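Long-range contacts in competence/damage-inducible protein CinA (Agrobacterium tumefaciens, PDB 2A9S), which is of unknown function but, as a CinA-family protein, may deamidate nicotinamide mononucleotide: residues L5-R15 / L38-I46; L126-H137 / T154-L165. All coordinates share one frame; numbering follows the deposited sequence.

Contact 1. Residues L5-R15 / L38-I46; sequences LFPGDIEELAR and LIAGALTEI
Arg15 NH1 donates to Glu11 OE2 over 3.0 Å in a nearly straight bond (161°), a salt bridge one turn apart on the helix that pairs the guanidinium edge with the anti side of the carboxylate. With its edge held in this way, the guanidinium turns one face to Ile46, whose CD1 sits 3.5 Å from Arg15 NH1; the other branch, CG2, approaches NH2. Nearer the backbone on the same branch as CD1, Ile46 CG1 lies 3.8 Å from Ala14 CB. That small methyl also rests 3.5 Å from Ala42 O, where helix 8-15 crosses helix 38-43 at 73°, with Ala14 and Leu43 the nearest backbone neighbours. Before the helix, Phe6 lays its ring over Ala42: the CB stands 3.8 Å from the ring centroid, almost on the normal, a CH-pi contact. Glu45 CG meets the ring edge, 3.9 Å from Phe6 CD2, and a bend at chi2 (-68°) turns its carboxylate away from the ring edge, leaving OE1 3.9 Å from Leu5 CB. The carboxylate is bound across the dimer interface, by Arg151 and Thr148 of the second subunit. Apolar packing thus joins helix 8-15 and the residues before it to helix 38-43 and the turn after it, while the charged ends of Arg15 and Glu45 find partners on helix 8-15 itself and on the second subunit, respectively.

Contact 2. Residues L126-H137 / T154-L165; sequences LATKARNGNVLH and TVRTALEMLIAL
A beta hairpin packed on a helix is the motif here: strands 126-130 and 135-137 turn Leu126, Thr128 and Leu136 onto the face of helix 154-165 that carries Thr157, Met161 and Leu165. Leu126 leads at one end. Its CD2 settles on the helix backbone, 3.5 Å from Ala158 N, and the Leu126 side chain crosses that of Thr157 at about a right angle, while its CB touches Met161 SD at 3.5 Å. Met161 then bends at chi3 (65°), which carries its methyl CE beneath the hairpin, 3.6 Å from both Leu126 O and Leu136 O. The hairpin forms the end of a mixed five-stranded sheet, with 135-141 as its outermost strand within the chain. Helix 147-167 packs on one face of that sheet and helix 84-96 on the other, where Lys129 and Val135 lie, giving an alpha/beta/alpha sandwich. Helix 154-165 runs close to the direction of strand 126-130 (26°) and roughly against that of 135-137. Thr128 sends CG2 to Met161 CB at 3.7 Å; its OG1 is buried beside Leu165 with no polar partner. Leu165 divides its branches between the two arms of the hairpin: CD2 reaches Lys129 O at 3.5 Å, whereas CD1 comes within 3.8 Å of Asn134 O. Leu136 CD1 reaches over the helix backbone to Leu165 N and to the methyl of Ala164. Beyond this end a type I turn from Ala130 to Gly133 closes the hairpin, and Asn132 OD1 accepts from Asn134 N at 2.7 Å in an Asx turn.

How the contacts relate
Contact 1 closes before contact 2 opens along the chain, yet their centres lie about 16 Å apart and both belong to the same alpha/beta fold. Helix 147-167 is the element between them: one flank packs on the hairpin of contact 2, while other residues of the same helix meet the helices of contact 1. Ile39 lies on Ala158, Leu13 on Ile163, and Asp9 forms a salt bridge with Arg156. The N-terminal and C-terminal helices are thereby brought together on one face of the sheet. Contact 1 also reaches the second subunit, whereas contact 2 stays within its own chain, so helix 147-167 and the helices it packs against link the edge hairpin to the side of the fold that meets the second subunit.

Contact 1. Residues L5-R15 / L38-I46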
loop_
_atom_site.group_PDB
_atom_site.type_symbol
_atom_site.label_atom_id
_atom_site.label_comp_id
_atom_site.label_asym_id
_atom_site.label_seq_id
_atom_site.Cartn_x
_atom_site.Cartn_y
_atom_site.Cartn_z
ATOM N N LEU A 5 0.592 10.847 12.113
ATOM C CA LEU A 5 -0.136 10.931 10.839
ATOM C C LEU A 5 -1.530 10.358 11.046
ATOM O O LEU A 5 -2.513 10.996 10.693
ATOM C CB LEU A 5 0.616 10.218 9.680
ATOM C CG LEU A 5 -0.071 10.158 8.306
ATOM C CD1 LEU A 5 -0.307 11.548 7.681
ATOM C CD2 LEU A 5 0.682 9.265 7.302
ATOM N N PHE A 6 -1.612 9.158 11.618
ATOM C CA PHE A 6 -2.908 8.507 11.881
ATOM C C PHE A 6 -3.484 8.880 13.244
ATOM O O PHE A 6 -2.730 9.292 14.126
ATOM C CB PHE A 6 -2.776 6.976 11.810
ATOM C CG PHE A 6 -2.504 6.467 10.411
ATOM C CD1 PHE A 6 -3.565 6.126 9.578
ATOM C CD2 PHE A 6 -1.194 6.383 9.920
ATOM C CE1 PHE A 6 -3.300 5.682 8.262
ATOM C CE2 PHE A 6 -0.922 5.910 8.635
ATOM C CZ PHE A 6 -1.994 5.565 7.814
ATOM N N PRO A 7 -4.807 8.694 13.427
ATOM C CA PRO A 7 -5.416 8.845 14.761
ATOM C C PRO A 7 -4.684 8.022 15.832
ATOM O O PRO A 7 -4.282 6.879 15.585
ATOM C CB PRO A 7 -6.820 8.308 14.570
ATOM C CG PRO A 7 -7.127 8.570 13.120
ATOM C CD PRO A 7 -5.817 8.337 12.408
ATOM N N GLY A 8 -4.540 8.603 17.021
ATOM C CA GLY A 8 -3.811 8.000 18.130
ATOM C C GLY A 8 -4.125 6.545 18.435
ATOM O O GLY A 8 -3.200 5.748 18.694
ATOM N N ASP A 9 -5.413 6.192 18.401
ATOM C CA ASP A 9 -5.787 4.836 18.696
ATOM C C ASP A 9 -5.335 3.850 17.590
ATOM O O ASP A 9 -4.943 2.726 17.917
ATOM C CB ASP A 9 -7.268 4.713 19.072
ATOM C CG ASP A 9 -8.192 4.701 17.870
ATOM O OD1 ASP A 9 -8.174 5.660 17.052
ATOM O OD2 ASP A 9 -8.957 3.721 17.765
ATOM N N ILE A 10 -5.371 4.285 16.315
ATOM C CA ILE A 10 -4.864 3.479 15.191
ATOM C C ILE A 10 -3.358 3.262 15.315
ATOM O O ILE A 10 -2.878 2.113 15.208
ATOM C CB ILE A 10 -5.224 4.085 13.826
ATOM C CG1 ILE A 10 -6.760 3.980 13.593
ATOM C CG2 ILE A 10 -4.388 3.445 12.693
ATOM C CD1 ILE A 10 -7.238 4.681 12.295
ATOM N N GLU A 11 -2.621 4.348 15.578
ATOM C CA GLU A 11 -1.203 4.233 15.884
ATOM C C GLU A 11 -0.913 3.292 17.085
ATOM O O GLU A 11 0.013 2.447 17.006
ATOM C CB GLU A 11 -0.608 5.594 16.130
ATOM C CG GLU A 11 0.867 5.556 16.187
ATOM C CD GLU A 11 1.428 6.848 16.696
ATOM O OE1 GLU A 11 0.825 7.910 16.391
ATOM O OE2 GLU A 11 2.468 6.795 17.396
ATOM N N GLU A 12 -1.712 3.410 18.157
ATOM C CA GLU A 12 -1.633 2.480 19.319
ATOM C C GLU A 12 -1.796 1.024 18.870
ATOM O O GLU A 12 -1.022 0.128 19.287
ATOM C CB GLU A 12 -2.702 2.829 20.392
ATOM C CG GLU A 12 -2.555 2.092 21.747
ATOM C CD GLU A 12 -3.656 2.379 22.838
ATOM O OE1 GLU A 12 -4.862 2.690 22.528
ATOM O OE2 GLU A 12 -3.308 2.240 24.051
ATOM N N LEU A 13 -2.797 0.773 18.017
ATOM C CA LEU A 13 -3.054 -0.602 17.562
ATOM C C LEU A 13 -1.873 -1.131 16.719
ATOM O O LEU A 13 -1.429 -2.270 16.922
ATOM C CB LEU A 13 -4.386 -0.716 16.798
ATOM C CG LEU A 13 -5.712 -0.563 17.578
ATOM C CD1 LEU A 13 -6.819 -0.255 16.552
ATOM C CD2 LEU A 13 -6.046 -1.803 18.391
ATOM N N ALA A 14 -1.381 -0.307 15.790
ATOM C CA ALA A 14 -0.230 -0.670 14.972
ATOM C C ALA A 14 0.978 -0.974 15.872
ATOM O O ALA A 14 1.692 -1.984 15.685
ATOM C CB ALA A 14 0.077 0.456 13.949
ATOM N N ARG A 15 1.165 -0.133 16.889
ATOM C CA ARG A 15 2.295 -0.301 17.809
ATOM C C ARG A 15 2.160 -1.628 18.546
ATOM O O ARG A 15 3.162 -2.316 18.711
ATOM C CB ARG A 15 2.354 0.844 18.831
ATOM C CG ARG A 15 3.733 0.943 19.543
ATOM C CD ARG A 15 3.930 2.284 20.233
ATOM N NE ARG A 15 3.869 3.415 19.291
ATOM C CZ ARG A 15 4.852 3.778 18.462
ATOM N NH1 ARG A 15 4.684 4.819 17.653
ATOM N NH2 ARG A 15 6.005 3.121 18.429
ATOM N N LEU A 38 -3.299 2.275 3.128
ATOM C CA LEU A 38 -3.229 2.873 4.467
ATOM C C LEU A 38 -3.086 1.851 5.590
ATOM O O LEU A 38 -2.640 2.224 6.667
ATOM C CB LEU A 38 -4.432 3.768 4.767
ATOM C CG LEU A 38 -4.593 4.965 3.830
ATOM C CD1 LEU A 38 -5.845 5.803 4.219
ATOM C CD2 LEU A 38 -3.303 5.811 3.852
ATOM N N ILE A 39 -3.458 0.584 5.350
ATOM C CA ILE A 39 -3.257 -0.404 6.422
ATOM C C ILE A 39 -1.752 -0.678 6.571
ATOM O O ILE A 39 -1.206 -0.589 7.695
ATOM C CB ILE A 39 -4.041 -1.738 6.207
ATOM C CG1 ILE A 39 -5.560 -1.488 6.124
ATOM C CG2 ILE A 39 -3.690 -2.723 7.363
ATOM C CD1 ILE A 39 -6.338 -2.736 5.842
ATOM N N ALA A 40 -1.091 -1.034 5.452
ATOM C CA ALA A 40 0.380 -1.140 5.450
ATOM C C ALA A 40 0.993 0.187 5.922
ATOM O O ALA A 40 1.978 0.164 6.667
ATOM C CB ALA A 40 0.905 -1.535 4.078
ATOM N N GLY A 41 0.404 1.316 5.500
ATOM C CA GLY A 41 0.892 2.651 5.882
ATOM C C GLY A 41 0.904 2.814 7.407
ATOM O O GLY A 41 1.904 3.213 8.011
ATOM N N ALA A 42 -0.216 2.473 8.030
ATOM C CA ALA A 42 -0.341 2.555 9.476
ATOM C C ALA A 42 0.655 1.649 10.205
ATOM O O ALA A 42 1.318 2.092 11.121
ATOM C CB ALA A 42 -1.775 2.300 9.923
ATOM N N LEU A 43 0.781 0.400 9.783
ATOM C CA LEU A 43 1.748 -0.515 10.408
ATOM C C LEU A 43 3.191 -0.010 10.297
ATOM O O LEU A 43 3.995 -0.159 11.240
ATOM C CB LEU A 43 1.649 -1.893 9.777
ATOM C CG LEU A 43 0.378 -2.641 10.198
ATOM C CD1 LEU A 43 0.136 -3.743 9.182
ATOM C CD2 LEU A 43 0.521 -3.246 11.616
ATOM N N THR A 44 3.510 0.621 9.158
ATOM C CA THR A 44 4.899 0.998 8.913
ATOM C C THR A 44 5.201 2.397 9.476
ATOM O O THR A 44 6.317 2.892 9.351
ATOM C CB THR A 44 5.280 0.883 7.445
ATOM O OG1 THR A 44 4.410 1.688 6.663
ATOM C CG2 THR A 44 5.146 -0.572 6.941
ATOM N N GLU A 45 4.222 3.025 10.130
ATOM C CA GLU A 45 4.515 4.215 10.958
ATOM C C GLU A 45 5.391 3.871 12.198
ATOM O O GLU A 45 6.083 4.735 12.749
ATOM C CB GLU A 45 3.210 4.894 11.392
ATOM C CG GLU A 45 2.602 5.762 10.280
ATOM C CD GLU A 45 3.472 7.002 9.984
ATOM O OE1 GLU A 45 3.537 7.952 10.836
ATOM O OE2 GLU A 45 4.059 7.033 8.888
ATOM N N ILE A 46 5.378 2.603 12.595
ATOM C CA ILE A 46 6.045 2.133 13.799
ATOM C C ILE A 46 7.510 1.724 13.565
ATOM O O ILE A 46 7.813 0.866 12.714
ATOM C CB ILE A 46 5.247 0.960 14.397
ATOM C CG1 ILE A 46 3.739 1.318 14.507
ATOM C CG2 ILE A 46 5.903 0.439 15.699
ATOM C CD1 ILE A 46 3.419 2.491 15.377
#

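Contact 2. Residues L126-H137 / T154-L165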
loop_
_atom_site.group_PDB
_atom_site.type_symbol
_atom_site.label_atom_id
_atom_site.label_comp_id
_atom_site.label_asym_id
_atom_site.label_seq_id
_atom_site.Cartn_x
_atom_site.Cartn_y
_atom_site.Cartn_z
ATOM N N LEU A 126 -14.026 -7.455 5.747
ATOM C CA LEU A 126 -12.647 -7.655 6.203
ATOM C C LEU A 126 -12.465 -9.128 6.512
ATOM O O LEU A 126 -13.368 -9.786 7.084
ATOM C CB LEU A 126 -12.316 -6.815 7.450
ATOM C CG LEU A 126 -12.482 -5.297 7.391
ATOM C CD1 LEU A 126 -13.912 -4.899 7.794
ATOM C CD2 LEU A 126 -11.466 -4.634 8.297
ATOM N N ALA A 127 -11.283 -9.646 6.169
ATOM C CA ALA A 127 -10.974 -11.057 6.457
ATOM C C ALA A 127 -9.514 -11.132 6.864
ATOM O O ALA A 127 -8.656 -10.464 6.271
ATOM C CB ALA A 127 -11.241 -11.934 5.248
ATOM N N THR A 128 -9.235 -11.941 7.878
ATOM C CA THR A 128 -7.852 -12.267 8.220
ATOM C C THR A 128 -7.661 -13.780 8.178
ATOM O O THR A 128 -8.556 -14.532 8.607
ATOM C CB THR A 128 -7.457 -11.729 9.604
ATOM O OG1 THR A 128 -8.375 -12.232 10.588
ATOM C CG2 THR A 128 -7.499 -10.213 9.633
ATOM N N LYS A 129 -6.516 -14.233 7.670
ATOM C CA LYS A 129 -6.237 -15.678 7.627
ATOM C C LYS A 129 -4.851 -16.020 8.187
ATOM O O LYS A 129 -3.926 -15.220 8.093
ATOM C CB LYS A 129 -6.424 -16.214 6.216
ATOM C CG LYS A 129 -6.332 -17.740 6.108
ATOM C CD LYS A 129 -6.709 -18.233 4.740
ATOM C CE LYS A 129 -6.640 -19.762 4.737
ATOM N NZ LYS A 129 -7.268 -20.319 3.514
ATOM N N ALA A 130 -4.745 -17.183 8.836
ATOM C CA ALA A 130 -3.471 -17.687 9.380
ATOM C C ALA A 130 -3.088 -18.959 8.634
ATOM O O ALA A 130 -3.943 -19.611 8.044
ATOM C CB ALA A 130 -3.606 -17.994 10.843
ATOM N N ARG A 131 -1.801 -19.290 8.655
ATOM C CA ARG A 131 -1.271 -20.484 7.979
ATOM C C ARG A 131 -1.935 -21.807 8.406
ATOM O O ARG A 131 -1.994 -22.756 7.614
ATOM C CB ARG A 131 0.241 -20.588 8.206
ATOM C CG ARG A 131 1.068 -19.491 7.574
ATOM C CD ARG A 131 1.260 -19.759 6.104
ATOM N NE ARG A 131 2.024 -18.688 5.472
ATOM C CZ ARG A 131 2.449 -18.686 4.211
ATOM N NH1 ARG A 131 2.252 -19.737 3.417
ATOM N NH2 ARG A 131 3.114 -17.630 3.757
ATOM N N ASN A 132 -2.410 -21.866 9.655
ATOM C CA ASN A 132 -3.096 -23.052 10.199
ATOM C C ASN A 132 -4.536 -23.204 9.682
ATOM O O ASN A 132 -5.276 -24.127 10.077
ATOM C CB ASN A 132 -3.083 -23.011 11.734
ATOM C CG ASN A 132 -4.016 -21.956 12.300
ATOM O OD1 ASN A 132 -4.698 -21.237 11.559
ATOM N ND2 ASN A 132 -4.075 -21.876 13.635
ATOM N N GLY A 133 -4.944 -22.281 8.820
ATOM C CA GLY A 133 -6.295 -22.309 8.254
ATOM C C GLY A 133 -7.337 -21.463 8.968
ATOM O O GLY A 133 -8.405 -21.205 8.403
ATOM N N ASN A 134 -7.052 -21.020 10.190
ATOM C CA ASN A 134 -8.007 -20.155 10.916
ATOM C C ASN A 134 -8.322 -18.858 10.131
ATOM O O ASN A 134 -7.404 -18.161 9.684
ATOM C CB ASN A 134 -7.487 -19.834 12.318
ATOM C CG ASN A 134 -8.587 -19.346 13.266
ATOM O OD1 ASN A 134 -9.783 -19.557 13.029
ATOM N ND2 ASN A 134 -8.178 -18.673 14.346
ATOM N N VAL A 135 -9.613 -18.584 9.914
ATOM C CA VAL A 135 -10.060 -17.360 9.236
ATOM C C VAL A 135 -11.036 -16.583 10.114
ATOM O O VAL A 135 -11.920 -17.176 10.746
ATOM C CB VAL A 135 -10.739 -17.666 7.879
ATOM C CG1 VAL A 135 -11.227 -16.382 7.220
ATOM C CG2 VAL A 135 -9.777 -18.399 6.948
ATOM N N LEU A 136 -10.899 -15.259 10.154
ATOM C CA LEU A 136 -11.914 -14.402 10.780
ATOM C C LEU A 136 -12.453 -13.442 9.726
ATOM O O LEU A 136 -11.675 -12.923 8.926
ATOM C CB LEU A 136 -11.305 -13.577 11.913
ATOM C CG LEU A 136 -10.656 -14.378 13.031
ATOM C CD1 LEU A 136 -10.019 -13.414 14.022
ATOM C CD2 LEU A 136 -11.717 -15.298 13.685
ATOM N N HIS A 137 -13.767 -13.236 9.713
ATOM C CA HIS A 137 -14.391 -12.252 8.803
ATOM C C HIS A 137 -15.383 -11.361 9.547
ATOM O O HIS A 137 -16.114 -11.823 10.418
ATOM C CB HIS A 137 -15.038 -12.924 7.575
ATOM C CG HIS A 137 -16.045 -12.063 6.857
ATOM N ND1 HIS A 137 -17.395 -12.110 7.144
ATOM C CD2 HIS A 137 -15.904 -11.144 5.868
ATOM C CE1 HIS A 137 -18.044 -11.279 6.344
ATOM N NE2 HIS A 137 -17.164 -10.671 5.569
ATOM N N THR A 154 -11.881 1.555 8.586
ATOM C CA THR A 154 -11.454 0.245 8.076
ATOM C C THR A 154 -10.060 -0.155 8.590
ATOM O O THR A 154 -9.843 -1.319 9.007
ATOM C CB THR A 154 -11.523 0.192 6.517
ATOM O OG1 THR A 154 -12.879 0.411 6.106
ATOM C CG2 THR A 154 -11.059 -1.194 5.965
ATOM N N VAL A 155 -9.127 0.794 8.568
ATOM C CA VAL A 155 -7.767 0.550 9.092
ATOM C C VAL A 155 -7.861 0.084 10.542
ATOM O O VAL A 155 -7.281 -0.952 10.907
ATOM C CB VAL A 155 -6.817 1.794 8.950
ATOM C CG1 VAL A 155 -5.518 1.555 9.723
ATOM C CG2 VAL A 155 -6.518 2.142 7.444
ATOM N N ARG A 156 -8.632 0.822 11.355
ATOM C CA ARG A 156 -8.833 0.441 12.750
ATOM C C ARG A 156 -9.321 -1.024 12.884
ATOM O O ARG A 156 -8.712 -1.867 13.581
ATOM C CB ARG A 156 -9.820 1.400 13.422
ATOM C CG ARG A 156 -10.078 0.983 14.908
ATOM C CD ARG A 156 -11.033 1.931 15.604
ATOM N NE ARG A 156 -10.475 3.270 15.677
ATOM C CZ ARG A 156 -10.936 4.306 14.979
ATOM N NH1 ARG A 156 -12.002 4.144 14.192
ATOM N NH2 ARG A 156 -10.351 5.506 15.080
ATOM N N THR A 157 -10.417 -1.351 12.214
ATOM C CA THR A 157 -10.970 -2.705 12.340
ATOM C C THR A 157 -9.970 -3.765 11.858
ATOM O O THR A 157 -9.857 -4.821 12.480
ATOM C CB THR A 157 -12.299 -2.825 11.573
ATOM O OG1 THR A 157 -13.188 -1.770 11.993
ATOM C CG2 THR A 157 -12.942 -4.208 11.802
ATOM N N ALA A 158 -9.270 -3.484 10.752
ATOM C CA ALA A 158 -8.253 -4.384 10.189
ATOM C C ALA A 158 -7.183 -4.714 11.247
ATOM O O ALA A 158 -6.806 -5.893 11.449
ATOM C CB ALA A 158 -7.622 -3.724 8.979
ATOM N N LEU A 159 -6.726 -3.675 11.947
ATOM C CA LEU A 159 -5.690 -3.847 12.977
ATOM C C LEU A 159 -6.219 -4.625 14.184
ATOM O O LEU A 159 -5.531 -5.525 14.684
ATOM C CB LEU A 159 -5.084 -2.491 13.374
ATOM C CG LEU A 159 -4.401 -1.726 12.202
ATOM C CD1 LEU A 159 -3.778 -0.459 12.753
ATOM C CD2 LEU A 159 -3.344 -2.557 11.420
ATOM N N GLU A 160 -7.449 -4.320 14.601
ATOM C CA GLU A 160 -8.148 -5.081 15.655
ATOM C C GLU A 160 -8.205 -6.571 15.339
ATOM O O GLU A 160 -7.910 -7.420 16.201
ATOM C CB GLU A 160 -9.564 -4.523 15.870
ATOM C CG GLU A 160 -9.535 -3.137 16.525
ATOM C CD GLU A 160 -10.910 -2.461 16.537
ATOM O OE1 GLU A 160 -11.845 -2.957 15.855
ATOM O OE2 GLU A 160 -11.054 -1.435 17.238
ATOM N N MET A 161 -8.534 -6.892 14.090
ATOM C CA MET A 161 -8.613 -8.273 13.637
ATOM C C MET A 161 -7.278 -9.009 13.599
ATOM O O MET A 161 -7.227 -10.200 13.953
ATOM C CB MET A 161 -9.306 -8.359 12.277
ATOM C CG MET A 161 -10.780 -7.975 12.334
ATOM S SD MET A 161 -11.509 -7.820 10.691
ATOM C CE MET A 161 -11.401 -9.507 10.066
ATOM N N LEU A 162 -6.209 -8.345 13.153
ATOM C CA LEU A 162 -4.866 -8.945 13.219
ATOM C C LEU A 162 -4.525 -9.341 14.662
ATOM O O LEU A 162 -4.026 -10.458 14.920
ATOM C CB LEU A 162 -3.805 -7.993 12.669
ATOM C CG LEU A 162 -3.725 -7.953 11.149
ATOM C CD1 LEU A 162 -2.713 -6.835 10.719
ATOM C CD2 LEU A 162 -3.307 -9.313 10.617
ATOM N N ILE A 163 -4.786 -8.434 15.594
ATOM C CA ILE A 163 -4.566 -8.733 17.015
ATOM C C ILE A 163 -5.380 -9.947 17.447
ATOM O O ILE A 163 -4.832 -10.864 18.070
ATOM C CB ILE A 163 -4.857 -7.521 17.916
ATOM C CG1 ILE A 163 -3.846 -6.421 17.616
ATOM C CG2 ILE A 163 -4.825 -7.929 19.435
ATOM C CD1 ILE A 163 -4.275 -4.993 18.014
ATOM N N ALA A 164 -6.664 -9.979 17.079
ATOM C CA ALA A 164 -7.551 -11.084 17.453
ATOM C C ALA A 164 -7.110 -12.417 16.859
ATOM O O ALA A 164 -7.145 -13.459 17.550
ATOM C CB ALA A 164 -8.988 -10.776 17.054
ATOM N N LEU A 165 -6.697 -12.391 15.590
ATOM C CA LEU A 165 -6.226 -13.593 14.893
ATOM C C LEU A 165 -4.982 -14.140 15.576
ATOM O O LEU A 165 -4.872 -15.356 15.736
ATOM C CB LEU A 165 -5.954 -13.329 13.410
ATOM C CG LEU A 165 -5.545 -14.524 12.531
ATOM C CD1 LEU A 165 -6.728 -15.444 12.260
ATOM C CD2 LEU A 165 -4.965 -14.005 11.206
#